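Local coordinates for protein 4-alpha-glucanotransferase (PDB 6M6T) that is an amylomaltase of the 4-alpha-glucanotransferase family, built on a TIM-barrel fold, and holds glycan ligands in pockets of that fold, at residues A[157-162]-A[221-226]; A[166-171]-A[238-243]; A[397-402]-A[457-462]; A[447-452]-A[470-475]. All blocks are in the same frame, centred on the assembly; numbering follows the deposited sequence.

Contact 1: A[157-162]-A[221-226]; sequences ALQEWD and VSADSV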
# COMPACT_ATOMS: atom_id res chain seq x y z
N ALA A 157 -6.41 3.53 -21.34
CA ALA A 157 -5.87 4.60 -20.50
C ALA A 157 -6.51 5.94 -20.85
O ALA A 157 -6.98 6.17 -21.97
CB ALA A 157 -4.36 4.69 -20.67
N LEU A 158 -6.50 6.84 -19.87
CA LEU A 158 -7.04 8.18 -20.04
C LEU A 158 -6.39 8.93 -21.20
O LEU A 158 -7.05 9.71 -21.88
CB LEU A 158 -6.86 8.97 -18.75
CG LEU A 158 -6.93 10.49 -18.88
CD1 LEU A 158 -8.39 10.94 -18.84
CD2 LEU A 158 -6.07 11.18 -17.80
N GLN A 159 -5.10 8.71 -21.43
CA GLN A 159 -4.41 9.43 -22.49
C GLN A 159 -4.82 8.97 -23.88
O GLN A 159 -4.67 9.72 -24.85
CB GLN A 159 -2.90 9.30 -22.33
CG GLN A 159 -2.34 10.02 -21.11
CD GLN A 159 -2.55 9.25 -19.81
OE1 GLN A 159 -2.76 8.04 -19.82
NE2 GLN A 159 -2.50 9.97 -18.68
N GLU A 160 -5.34 7.74 -24.01
CA GLU A 160 -5.67 7.17 -25.30
C GLU A 160 -7.18 7.01 -25.51
O GLU A 160 -7.60 6.25 -26.39
CB GLU A 160 -4.95 5.84 -25.50
CG GLU A 160 -5.24 4.77 -24.43
CD GLU A 160 -4.55 3.41 -24.69
OE1 GLU A 160 -4.73 2.49 -23.83
OE2 GLU A 160 -3.85 3.26 -25.72
N TRP A 161 -8.01 7.70 -24.72
CA TRP A 161 -9.44 7.74 -25.04
C TRP A 161 -9.61 8.35 -26.43
O TRP A 161 -8.69 8.94 -26.99
CB TRP A 161 -10.24 8.56 -24.01
CG TRP A 161 -10.32 7.98 -22.61
CD1 TRP A 161 -9.85 6.76 -22.19
CD2 TRP A 161 -10.88 8.61 -21.44
NE1 TRP A 161 -10.09 6.59 -20.83
CE2 TRP A 161 -10.72 7.71 -20.36
CE3 TRP A 161 -11.51 9.83 -21.21
CZ2 TRP A 161 -11.17 8.01 -19.07
CZ3 TRP A 161 -11.95 10.13 -19.92
CH2 TRP A 161 -11.77 9.22 -18.87
N ASP A 162 -10.81 8.19 -26.99
CA ASP A 162 -11.07 8.60 -28.37
C ASP A 162 -11.64 10.00 -28.50
O ASP A 162 -11.44 10.64 -29.53
CB ASP A 162 -12.02 7.61 -29.05
CG ASP A 162 -11.43 6.22 -29.14
OD1 ASP A 162 -10.76 5.81 -28.15
OD2 ASP A 162 -11.64 5.53 -30.17
N VAL A 221 0.42 8.99 -7.82
CA VAL A 221 -0.66 8.27 -8.45
C VAL A 221 -0.21 7.91 -9.87
O VAL A 221 0.86 8.31 -10.32
CB VAL A 221 -1.95 9.11 -8.46
CG1 VAL A 221 -2.33 9.47 -7.05
CG2 VAL A 221 -1.71 10.38 -9.23
N SER A 222 -1.01 7.10 -10.56
CA SER A 222 -0.68 6.76 -11.94
C SER A 222 -1.13 7.87 -12.90
O SER A 222 -2.00 8.68 -12.58
CB SER A 222 -1.35 5.45 -12.35
OG SER A 222 -1.25 5.26 -13.75
N ALA A 223 -0.53 7.89 -14.10
CA ALA A 223 -0.98 8.87 -15.08
C ALA A 223 -2.39 8.60 -15.56
O ALA A 223 -3.00 9.47 -16.17
CB ALA A 223 -0.03 8.93 -16.28
N ASP A 224 -2.92 7.41 -15.28
CA ASP A 224 -4.26 6.99 -15.68
C ASP A 224 -5.15 7.10 -14.44
O ASP A 224 -5.45 6.11 -13.77
CB ASP A 224 -4.22 5.57 -16.22
CG ASP A 224 -5.44 5.20 -17.02
OD1 ASP A 224 -6.16 6.13 -17.45
OD2 ASP A 224 -5.67 3.99 -17.22
N SER A 225 -5.61 8.32 -14.17
CA SER A 225 -6.09 8.69 -12.84
C SER A 225 -7.18 9.75 -12.93
O SER A 225 -7.14 10.61 -13.81
CB SER A 225 -4.92 9.20 -11.99
OG SER A 225 -5.35 10.18 -11.06
N VAL A 226 -8.13 9.69 -11.99
CA VAL A 226 -9.14 10.73 -11.88
C VAL A 226 -8.53 12.05 -11.47
O VAL A 226 -9.15 13.11 -11.65
CB VAL A 226 -10.24 10.28 -10.89
CG1 VAL A 226 -9.72 10.24 -9.46
CG2 VAL A 226 -11.43 11.20 -10.97
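Two loops meet here through one carboxylate and one amide: the D224 carboxylate takes L158 N, and the Q159 amide gives to A223 O. In the closely packed part, D224 has its CG anti to the backbone N (chi1 -162°), which carries the carboxylate across to the turn at A157 and L158. Its OD1 accepts a hydrogen bond from L158 N at 2.5 Å; the donor approaches from above the carboxylate plane, 47° out of it. The other oxygen, OD2, lies against A157, 3.3 Å from its CA, and also forms a salt bridge with K150, so both oxygens of D224 are engaged. Beside it the Q159 chain bends at chi2 and brings NE2 to A223, where it donates a hydrogen bond to A223 O at 2.6 Å. That carbonyl lies nearly in the plane of the Q159 amide, although NE2 itself stands above the A223 carbonyl plane. L158 CD2 approaches the same carbonyl, 3.9 Å from A223 O.

The looser side is that of solvent-exposed E160, which turns back to its own loop, where OE1 accepts from A157 N. On the other loop, S222 OG accepts from D224 N in an ST turn, and S225 OG caps helix 226-230 by accepting from E227 N. The contact thus joins the loop following barrel strand 212-217 to the loop following helix 140-152, with F146 of that helix packed against both L158 and D224.

Contact 2: A[166-171]-A[238-243]; sequences IIRREE and DRDKQP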
# COMPACT_ATOMS: atom_id res chain seq x y z
N ILE A 166 -14.01 14.81 -24.01
CA ILE A 166 -14.15 14.22 -22.68
C ILE A 166 -12.80 14.15 -21.98
O ILE A 166 -12.73 14.22 -20.76
CB ILE A 166 -14.85 12.84 -22.75
CG1 ILE A 166 -15.55 12.53 -21.43
CG2 ILE A 166 -13.87 11.72 -23.06
CD1 ILE A 166 -16.54 13.58 -21.01
N ILE A 167 -11.71 14.04 -22.74
CA ILE A 167 -10.40 13.95 -22.11
C ILE A 167 -10.08 15.23 -21.33
O ILE A 167 -9.45 15.18 -20.27
CB ILE A 167 -9.34 13.63 -23.17
CG1 ILE A 167 -9.20 12.11 -23.31
CG2 ILE A 167 -8.01 14.30 -22.85
CD1 ILE A 167 -8.38 11.66 -24.50
N ARG A 168 -10.55 16.38 -21.80
CA ARG A 168 -10.34 17.63 -21.09
C ARG A 168 -11.65 18.21 -20.57
O ARG A 168 -11.78 19.43 -20.44
CB ARG A 168 -9.61 18.64 -21.98
CG ARG A 168 -10.02 18.56 -23.42
CD ARG A 168 -9.23 19.52 -24.27
NE ARG A 168 -9.69 19.49 -25.65
CZ ARG A 168 -9.30 18.57 -26.53
NH1 ARG A 168 -8.45 17.62 -26.15
NH2 ARG A 168 -9.76 18.60 -27.78
N ARG A 169 -12.63 17.35 -20.28
CA ARG A 169 -13.83 17.69 -19.51
C ARG A 169 -14.50 18.98 -19.98
O ARG A 169 -14.65 19.94 -19.22
CB ARG A 169 -13.52 17.77 -18.01
CG ARG A 169 -12.23 17.12 -17.57
CD ARG A 169 -12.08 17.26 -16.07
NE ARG A 169 -12.94 16.29 -15.40
CZ ARG A 169 -14.09 16.59 -14.79
NH1 ARG A 169 -14.51 17.85 -14.75
NH2 ARG A 169 -14.80 15.62 -14.21
N GLU A 170 -14.92 19.00 -21.24
CA GLU A 170 -15.75 20.11 -21.71
C GLU A 170 -17.19 19.85 -21.28
O GLU A 170 -17.73 18.77 -21.53
CB GLU A 170 -15.64 20.28 -23.23
CG GLU A 170 -14.23 20.09 -23.82
CD GLU A 170 -13.18 21.13 -23.36
OE1 GLU A 170 -13.55 22.13 -22.70
OE2 GLU A 170 -11.98 20.95 -23.68
N GLU A 171 -17.81 20.84 -20.63
CA GLU A 171 -18.97 20.54 -19.79
C GLU A 171 -20.15 19.99 -20.57
O GLU A 171 -21.00 19.29 -19.99
CB GLU A 171 -19.37 21.77 -18.97
CG GLU A 171 -18.45 22.05 -17.74
CD GLU A 171 -18.71 21.13 -16.52
OE1 GLU A 171 -18.07 21.34 -15.45
OE2 GLU A 171 -19.55 20.20 -16.62
N ASP A 238 0.89 18.06 -20.67
CA ASP A 238 0.59 18.87 -21.83
C ASP A 238 -0.92 18.92 -22.11
O ASP A 238 -1.73 18.47 -21.30
CB ASP A 238 1.38 18.36 -23.04
CG ASP A 238 1.10 16.91 -23.35
OD1 ASP A 238 -0.01 16.44 -23.02
OD2 ASP A 238 2.00 16.26 -23.93
N ARG A 239 -1.29 19.48 -23.27
CA ARG A 239 -2.69 19.73 -23.58
C ARG A 239 -3.49 18.45 -23.73
O ARG A 239 -4.68 18.43 -23.39
CB ARG A 239 -2.80 20.57 -24.85
CG ARG A 239 -2.65 22.07 -24.62
CD ARG A 239 -2.21 22.80 -25.90
NE ARG A 239 -0.77 22.65 -26.16
CZ ARG A 239 0.15 23.58 -25.88
NH1 ARG A 239 -0.21 24.73 -25.33
NH2 ARG A 239 1.43 23.35 -26.16
N ASP A 240 -2.89 17.37 -24.23
CA ASP A 240 -3.58 16.09 -24.27
C ASP A 240 -3.19 15.18 -23.10
O ASP A 240 -3.18 13.95 -23.23
CB ASP A 240 -3.38 15.40 -25.63
CG ASP A 240 -4.63 15.52 -26.54
OD1 ASP A 240 -5.70 15.96 -26.04
OD2 ASP A 240 -4.55 15.18 -27.75
N LYS A 241 -2.83 15.79 -21.97
CA LYS A 241 -2.73 15.16 -20.65
C LYS A 241 -1.76 13.98 -20.61
O LYS A 241 -1.98 13.00 -19.89
CB LYS A 241 -4.10 14.76 -20.12
CG LYS A 241 -4.70 15.82 -19.21
CD LYS A 241 -6.21 15.71 -19.06
CE LYS A 241 -6.74 16.92 -18.29
NZ LYS A 241 -8.22 17.05 -18.36
N GLN A 242 -0.65 14.08 -21.35
CA GLN A 242 0.36 13.05 -21.23
C GLN A 242 1.58 13.58 -20.48
O GLN A 242 1.92 14.76 -20.58
CB GLN A 242 0.79 12.51 -22.60
CG GLN A 242 -0.37 12.47 -23.57
CD GLN A 242 -0.41 11.21 -24.38
OE1 GLN A 242 0.44 10.32 -24.22
NE2 GLN A 242 -1.40 11.10 -25.26
N PRO A 243 2.24 12.71 -19.72
CA PRO A 243 3.31 13.18 -18.83
C PRO A 243 4.50 13.75 -19.60
O PRO A 243 5.06 13.09 -20.49
CB PRO A 243 3.70 11.92 -18.04
CG PRO A 243 2.56 10.99 -18.25
CD PRO A 243 1.98 11.27 -19.57
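A Schellman motif ends helix 164-167 here, and a type I beta turn from D238 to K241 docks against that end. The evidence for the motif is the pair of backbone bonds E170 N to A165 O and R169 N to I166 O, with R169 at positive phi (47°) as the C-prime residue.

Hydrogen bonding across the contact rests on K241. Its chain is extended beyond CG and delivers NZ to I167 O at 2.9 Å, in the carbonyl plane and on a lone pair. The C=O...NZ angle is 138°. NZ is also bonded to W229 O, so this buried ammonium group has two carbonyl partners. Placed at the C-terminal end of a helix, its charge would be expected to be favoured by the helix dipole. The turn itself is closed by K241 N donating to D238 O at 3.0 Å, and D238 OD1 accepts from Q242 N at 3.0 Å.

Ionic contacts lie further toward the solvent. The R168 chain runs extended from CG to NE and crosses D240 obliquely, with guanidinium and carboxylate planes 36° apart. E170 OE2 stands 3.4 Å from R168 NE, so one guanidinium links both acids in a salt-bridge network. R169 instead makes a cation-pi contact with W229.

Apolar contact is slight: I167 CG2 approaches the aliphatic part of K241, 4.4 Å from its CD. On the ionic side the meeting is edge-on, the salt bridge from R168 NH1 to D240 OD1 measuring 3.2 Å, with OD1 near the guanidinium plane.

Contact 3: A[397-402]-A[457-462]; sequences DNEVIN and DSRMNM. With ASO (1,5-anhydro-D-glucitol), chain I; AC1 (4,6-dideoxy-4-{[(1S,4R,5S,6S)-4,5,6-trihydroxy-3-(hydroxymethyl)cyclohex-2-en-1-yl]amino}-alpha-D-glucopyranose), chain J.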
# COMPACT_ATOMS: atom_id res chain seq x y z
N ASP A 397 9.19 -5.00 -0.49
CA ASP A 397 10.03 -4.87 -1.68
C ASP A 397 11.36 -5.60 -1.56
O ASP A 397 12.07 -5.72 -2.55
CB ASP A 397 10.27 -3.39 -1.98
CG ASP A 397 9.00 -2.57 -1.90
OD1 ASP A 397 8.68 -2.14 -0.77
OD2 ASP A 397 8.34 -2.35 -2.95
N ASN A 398 11.69 -6.10 -0.38
CA ASN A 398 12.90 -6.86 -0.14
C ASN A 398 12.60 -8.34 -0.22
O ASN A 398 11.45 -8.77 -0.18
CB ASN A 398 13.47 -6.53 1.24
CG ASN A 398 13.99 -5.12 1.34
OD1 ASN A 398 13.37 -4.25 1.96
ND2 ASN A 398 15.14 -4.89 0.73
N GLU A 399 13.66 -9.13 -0.29
CA GLU A 399 13.50 -10.57 -0.26
C GLU A 399 12.91 -11.01 1.08
O GLU A 399 12.97 -10.29 2.07
CB GLU A 399 14.85 -11.23 -0.49
CG GLU A 399 15.61 -10.60 -1.63
CD GLU A 399 17.09 -10.89 -1.58
OE1 GLU A 399 17.83 -10.08 -0.96
OE2 GLU A 399 17.50 -11.93 -2.15
N VAL A 400 12.30 -12.19 1.10
CA VAL A 400 12.02 -12.80 2.38
C VAL A 400 13.34 -13.21 2.99
O VAL A 400 14.31 -13.49 2.27
CB VAL A 400 11.07 -14.00 2.24
CG1 VAL A 400 9.81 -13.61 1.47
CG2 VAL A 400 11.79 -15.17 1.59
N ILE A 401 13.40 -13.25 4.33
CA ILE A 401 14.65 -13.52 5.05
C ILE A 401 15.30 -14.80 4.54
O ILE A 401 16.52 -14.87 4.33
CB ILE A 401 14.42 -13.59 6.57
CG1 ILE A 401 14.03 -12.22 7.13
CG2 ILE A 401 15.66 -14.13 7.29
CD1 ILE A 401 13.43 -12.31 8.49
N ASN A 402 14.49 -15.85 4.35
CA ASN A 402 15.03 -17.08 3.81
C ASN A 402 15.67 -16.85 2.46
O ASN A 402 16.68 -17.49 2.14
CB ASN A 402 13.94 -18.13 3.69
CG ASN A 402 13.81 -18.93 4.93
OD1 ASN A 402 14.78 -19.11 5.67
ND2 ASN A 402 12.60 -19.43 5.20
N ASP A 457 10.29 -17.91 -3.08
CA ASP A 457 9.12 -17.72 -3.94
C ASP A 457 8.15 -16.69 -3.38
O ASP A 457 7.37 -16.10 -4.15
CB ASP A 457 8.37 -19.06 -4.15
CG ASP A 457 7.84 -19.70 -2.82
OD1 ASP A 457 7.23 -19.01 -1.95
OD2 ASP A 457 8.00 -20.94 -2.65
N SER A 458 8.17 -16.45 -2.06
CA SER A 458 7.10 -15.78 -1.34
C SER A 458 7.24 -14.27 -1.32
O SER A 458 6.39 -13.60 -0.73
CB SER A 458 7.03 -16.29 0.10
OG SER A 458 8.33 -16.35 0.67
N ARG A 459 8.29 -13.74 -1.95
CA ARG A 459 8.51 -12.30 -2.00
C ARG A 459 7.28 -11.60 -2.56
O ARG A 459 6.68 -12.06 -3.52
CB ARG A 459 9.75 -12.01 -2.86
CG ARG A 459 10.32 -10.61 -2.77
CD ARG A 459 11.42 -10.39 -3.81
NE ARG A 459 11.88 -9.01 -3.72
CZ ARG A 459 13.13 -8.59 -3.93
NH1 ARG A 459 14.08 -9.46 -4.28
NH2 ARG A 459 13.42 -7.31 -3.80
N MET A 460 6.88 -10.48 -1.93
CA MET A 460 5.66 -9.79 -2.35
C MET A 460 5.89 -8.93 -3.59
O MET A 460 5.15 -9.04 -4.57
CB MET A 460 5.12 -8.93 -1.22
CG MET A 460 3.77 -8.36 -1.51
SD MET A 460 2.47 -9.61 -1.47
CE MET A 460 1.06 -8.54 -1.19
N ASN A 461 6.92 -8.06 -3.57
CA ASN A 461 7.33 -7.30 -4.74
C ASN A 461 8.79 -7.58 -5.01
O ASN A 461 9.54 -7.97 -4.11
CB ASN A 461 7.16 -5.79 -4.58
CG ASN A 461 7.17 -5.05 -5.93
OD1 ASN A 461 6.53 -5.50 -6.88
ND2 ASN A 461 7.89 -3.93 -6.01
N MET A 462 9.19 -7.39 -6.27
CA MET A 462 10.59 -7.36 -6.69
C MET A 462 10.71 -6.16 -7.60
O MET A 462 10.30 -6.23 -8.78
CB MET A 462 11.03 -8.64 -7.40
CG MET A 462 12.38 -8.50 -8.15
SD MET A 462 13.08 -10.04 -8.85
CE MET A 462 13.30 -11.03 -7.36
C1 ASO I . 7.06 3.29 -3.15
C2 ASO I . 7.04 1.75 -3.13
C3 ASO I . 7.66 1.20 -4.42
C4 ASO I . 6.86 1.75 -5.61
C5 ASO I . 6.85 3.25 -5.57
C6 ASO I . 5.85 3.77 -6.60
O2 ASO I . 7.73 1.24 -1.98
O3 ASO I . 7.64 -0.27 -4.41
O4 ASO I . 7.38 1.29 -6.88
O5 ASO I . 6.34 3.72 -4.32
O6 ASO I . 5.20 4.95 -6.10
C1 AC1 J . 18.81 0.48 -2.33
O2 AC1 J . 19.40 1.31 -4.53
C2 AC1 J . 18.33 0.75 -3.75
C4A AC1 J . 11.56 3.14 -2.51
C3 AC1 J . 17.23 1.77 -3.70
O3 AC1 J . 16.81 1.99 -5.04
C4 AC1 J . 16.06 1.24 -2.86
N4A AC1 J . 15.02 2.25 -2.68
C5 AC1 J . 16.53 0.86 -1.47
O5 AC1 J . 17.68 -0.04 -1.52
C6 AC1 J . 15.33 0.24 -0.72
C1B AC1 J . 14.05 2.36 -3.78
C2B AC1 J . 13.53 3.77 -3.73
O2B AC1 J . 14.68 4.63 -3.72
C3B AC1 J . 12.79 3.96 -2.43
O3B AC1 J . 12.37 5.31 -2.30
O4 AC1 J . 10.87 3.23 -1.24
C5B AC1 J . 11.85 1.82 -2.87
C7B AC1 J . 13.02 1.46 -3.54
C6B AC1 J . 10.81 0.76 -2.59
O6B AC1 J . 10.10 1.19 -1.43
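Beyond TIM-barrel strand 389-392, segment 397-402 runs nearly antiparallel to segment 457-462 (CA 397 to 400 against CA 458 to 461, 165° apart), where D397 and N461 line the glycan pockets. R459 is the main bridge. With CG anti to the backbone N and the chain extended to NE, its guanidinium lies flat against the N398-E399 peptide: E399 N sits 3.7 Å above the centre of one face, while M462 CB covers part of the opposite face. At the edge, R459 NH2 donates to D397 O at 2.4 Å. R459 NE donates to N461 O at 2.6 Å, on a lone pair. Two bonds, with groups over both faces, limit its rotation. E399 crosses the guanidinium obliquely, E399 CG lying 3.3 Å from R459 NH1, while E399 OE2 is bonded to N407.

Toward the ligands, the D397 carboxylate and N461 amide stand almost perpendicular, 89° apart, and N461 ND2 makes only a weak bond to D397 OD2 at 3.5 Å. ND2 also bonds weakly to O2 of another AC1. Since R459 holds the backbone carbonyls of both residues, it is placed to act as a second-shell support. The ligand contact is made by D397 OD2, which accepts from ASO O3 at 2.6 Å.

Contact 4: A[447-452]-A[470-475]; sequences CMQDLL and WQWRMR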
# COMPACT_ATOMS: atom_id res chain seq x y z
N CYS A 447 7.47 -9.68 9.02
CA CYS A 447 6.87 -9.99 7.73
C CYS A 447 6.22 -11.35 7.84
O CYS A 447 6.92 -12.35 8.05
CB CYS A 447 7.94 -10.01 6.64
SG CYS A 447 8.11 -8.50 5.65
N MET A 448 4.89 -11.41 7.70
CA MET A 448 4.19 -12.68 7.91
C MET A 448 4.81 -13.83 7.12
O MET A 448 4.67 -14.99 7.52
CB MET A 448 2.70 -12.51 7.57
CG MET A 448 1.87 -13.79 7.67
SD MET A 448 1.74 -14.44 9.35
CE MET A 448 1.00 -13.07 10.17
N GLN A 449 5.50 -13.53 6.01
CA GLN A 449 6.22 -14.58 5.30
C GLN A 449 7.22 -15.26 6.22
O GLN A 449 7.21 -16.49 6.38
CB GLN A 449 6.94 -14.00 4.08
CG GLN A 449 6.11 -13.85 2.83
CD GLN A 449 5.38 -12.52 2.80
OE1 GLN A 449 4.94 -12.00 3.84
NE2 GLN A 449 5.25 -11.96 1.60
N ASP A 450 8.10 -14.46 6.85
CA ASP A 450 9.22 -15.00 7.63
C ASP A 450 8.77 -15.64 8.93
O ASP A 450 9.40 -16.58 9.41
CB ASP A 450 10.22 -13.88 7.90
CG ASP A 450 10.62 -13.16 6.63
OD1 ASP A 450 10.86 -13.86 5.61
OD2 ASP A 450 10.70 -11.90 6.64
N LEU A 451 7.68 -15.15 9.52
CA LEU A 451 7.10 -15.83 10.68
C LEU A 451 6.75 -17.29 10.37
O LEU A 451 6.93 -18.17 11.21
CB LEU A 451 5.88 -15.07 11.16
CG LEU A 451 5.28 -15.68 12.40
CD1 LEU A 451 5.82 -14.96 13.61
CD2 LEU A 451 3.78 -15.59 12.31
N LEU A 452 6.27 -17.57 9.16
CA LEU A 452 6.00 -18.94 8.74
C LEU A 452 7.17 -19.59 8.01
O LEU A 452 7.00 -20.69 7.46
CB LEU A 452 4.77 -19.00 7.83
CG LEU A 452 3.62 -18.10 8.25
CD1 LEU A 452 2.67 -17.91 7.07
CD2 LEU A 452 2.90 -18.64 9.48
N TRP A 470 2.90 -9.32 -5.99
CA TRP A 470 1.68 -9.10 -5.20
C TRP A 470 0.78 -10.33 -5.19
O TRP A 470 -0.44 -10.22 -5.04
CB TRP A 470 0.91 -7.86 -5.68
CG TRP A 470 1.81 -6.75 -6.18
CD1 TRP A 470 2.08 -6.44 -7.48
CD2 TRP A 470 2.54 -5.80 -5.38
NE1 TRP A 470 2.94 -5.37 -7.55
CE2 TRP A 470 3.24 -4.96 -6.27
CE3 TRP A 470 2.68 -5.59 -4.01
CZ2 TRP A 470 4.07 -3.91 -5.83
CZ3 TRP A 470 3.50 -4.55 -3.57
CH2 TRP A 470 4.19 -3.73 -4.48
N GLN A 471 1.38 -11.51 -5.31
CA GLN A 471 0.62 -12.73 -5.46
C GLN A 471 0.64 -13.63 -4.25
O GLN A 471 -0.05 -14.65 -4.25
CB GLN A 471 1.13 -13.52 -6.66
CG GLN A 471 0.51 -13.11 -7.95
CD GLN A 471 1.37 -13.52 -9.09
OE1 GLN A 471 2.30 -14.32 -8.92
NE2 GLN A 471 1.10 -12.95 -10.27
N TRP A 472 1.42 -13.31 -3.22
CA TRP A 472 1.51 -14.23 -2.09
C TRP A 472 0.22 -14.23 -1.28
O TRP A 472 -0.32 -13.18 -0.92
CB TRP A 472 2.67 -13.87 -1.19
CG TRP A 472 2.88 -14.89 -0.13
CD1 TRP A 472 3.37 -16.15 -0.30
CD2 TRP A 472 2.60 -14.74 1.26
NE1 TRP A 472 3.43 -16.80 0.91
CE2 TRP A 472 2.95 -15.96 1.89
CE3 TRP A 472 2.08 -13.71 2.04
CZ2 TRP A 472 2.80 -16.16 3.25
CZ3 TRP A 472 1.92 -13.92 3.39
CH2 TRP A 472 2.29 -15.13 3.98
N ARG A 473 -0.29 -15.42 -1.01
CA ARG A 473 -1.31 -15.62 -0.00
C ARG A 473 -0.80 -16.66 0.99
O ARG A 473 0.11 -17.43 0.70
CB ARG A 473 -2.65 -16.04 -0.64
CG ARG A 473 -3.29 -14.92 -1.46
CD ARG A 473 -4.57 -15.37 -2.14
NE ARG A 473 -5.66 -15.54 -1.19
CZ ARG A 473 -6.62 -16.46 -1.30
NH1 ARG A 473 -6.65 -17.28 -2.34
NH2 ARG A 473 -7.56 -16.54 -0.37
N MET A 474 -1.39 -16.67 2.17
CA MET A 474 -0.94 -17.53 3.26
C MET A 474 -1.98 -18.60 3.58
O MET A 474 -3.15 -18.29 3.82
CB MET A 474 -0.65 -16.70 4.50
CG MET A 474 -0.62 -17.49 5.78
SD MET A 474 -1.21 -16.40 7.09
CE MET A 474 -2.91 -16.25 6.56
N ARG A 475 -1.54 -19.86 3.60
CA ARG A 475 -2.41 -20.95 3.99
C ARG A 475 -2.69 -20.88 5.49
O ARG A 475 -1.77 -20.68 6.29
CB ARG A 475 -1.76 -22.28 3.63
CG ARG A 475 -1.01 -22.23 2.32
CD ARG A 475 -0.81 -23.62 1.74
NE ARG A 475 0.15 -24.43 2.51
CZ ARG A 475 1.46 -24.42 2.31
NH1 ARG A 475 1.98 -23.62 1.37
NH2 ARG A 475 2.26 -25.19 3.04
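Helix 448-451, which directly follows barrel strand 443-447 of this TIM-barrel protein, packs, together with L452 just past its end, on the loop 470-475. All five touching residues are buried, and the contact centres on one indole.

W472 is the first residue of 470-475 to touch the helix. Its CG is anti to the backbone N (chi1 -173°), sending the ring toward the helix. Q449 lies over one face: its CG sits 3.8 Å from the centroid of the six-membered ring and 7° off the normal, a CH-pi contact. Further out, the Q449 amide stacks on the same face with planes only 8° apart, Q449 CD being 3.6 Å from W472 CE3. Q449 NE2 donates to S458 O, consistent with the amide being held in this orientation while its flat surface serves as packing. The ring's edge is met by M448, whose CG lies in the ring plane 3.9 Å from W472 CH2. L452 CD1 also stands near that edge.

Next, R473 takes another course, donating from NE to L16 O.

M474 returns to the helix: it has CG anti to the backbone N, and its chain, bent at chi2 and chi3, runs beside W472. Its own backbone N stands over the rim of the indole face opposite Q449, and a backbone hydrogen bond joins the residue to S15. M474 SD lies 4.1 Å from M448 CG, and M474 CG meets L452 CD1 at 3.6 Å, the two side chains crossing at about a right angle.

How the contacts relate
The four contacts form two clusters in one TIM-barrel chain. Contacts 1 and 2 have centres about 9 Å apart and touch where Q159 meets K241; their segments alternate along the chain, so the loops flanking helix 164-167 are tied to those flanking helix 226-230. Contacts 3 and 4, also about 9 Å apart and alternating, touch through probable hydrogen bonds of M460 O with W470 N and I401 N with D450 OD1, linking loops that follow strands 389-392 and 443-447. The first cluster closes before the second opens, and contacts 2 and 4 lie about 42 Å apart between centres, on opposite sides of the chain's centre. Of the four, contact 3 directly touches the ASO ligand.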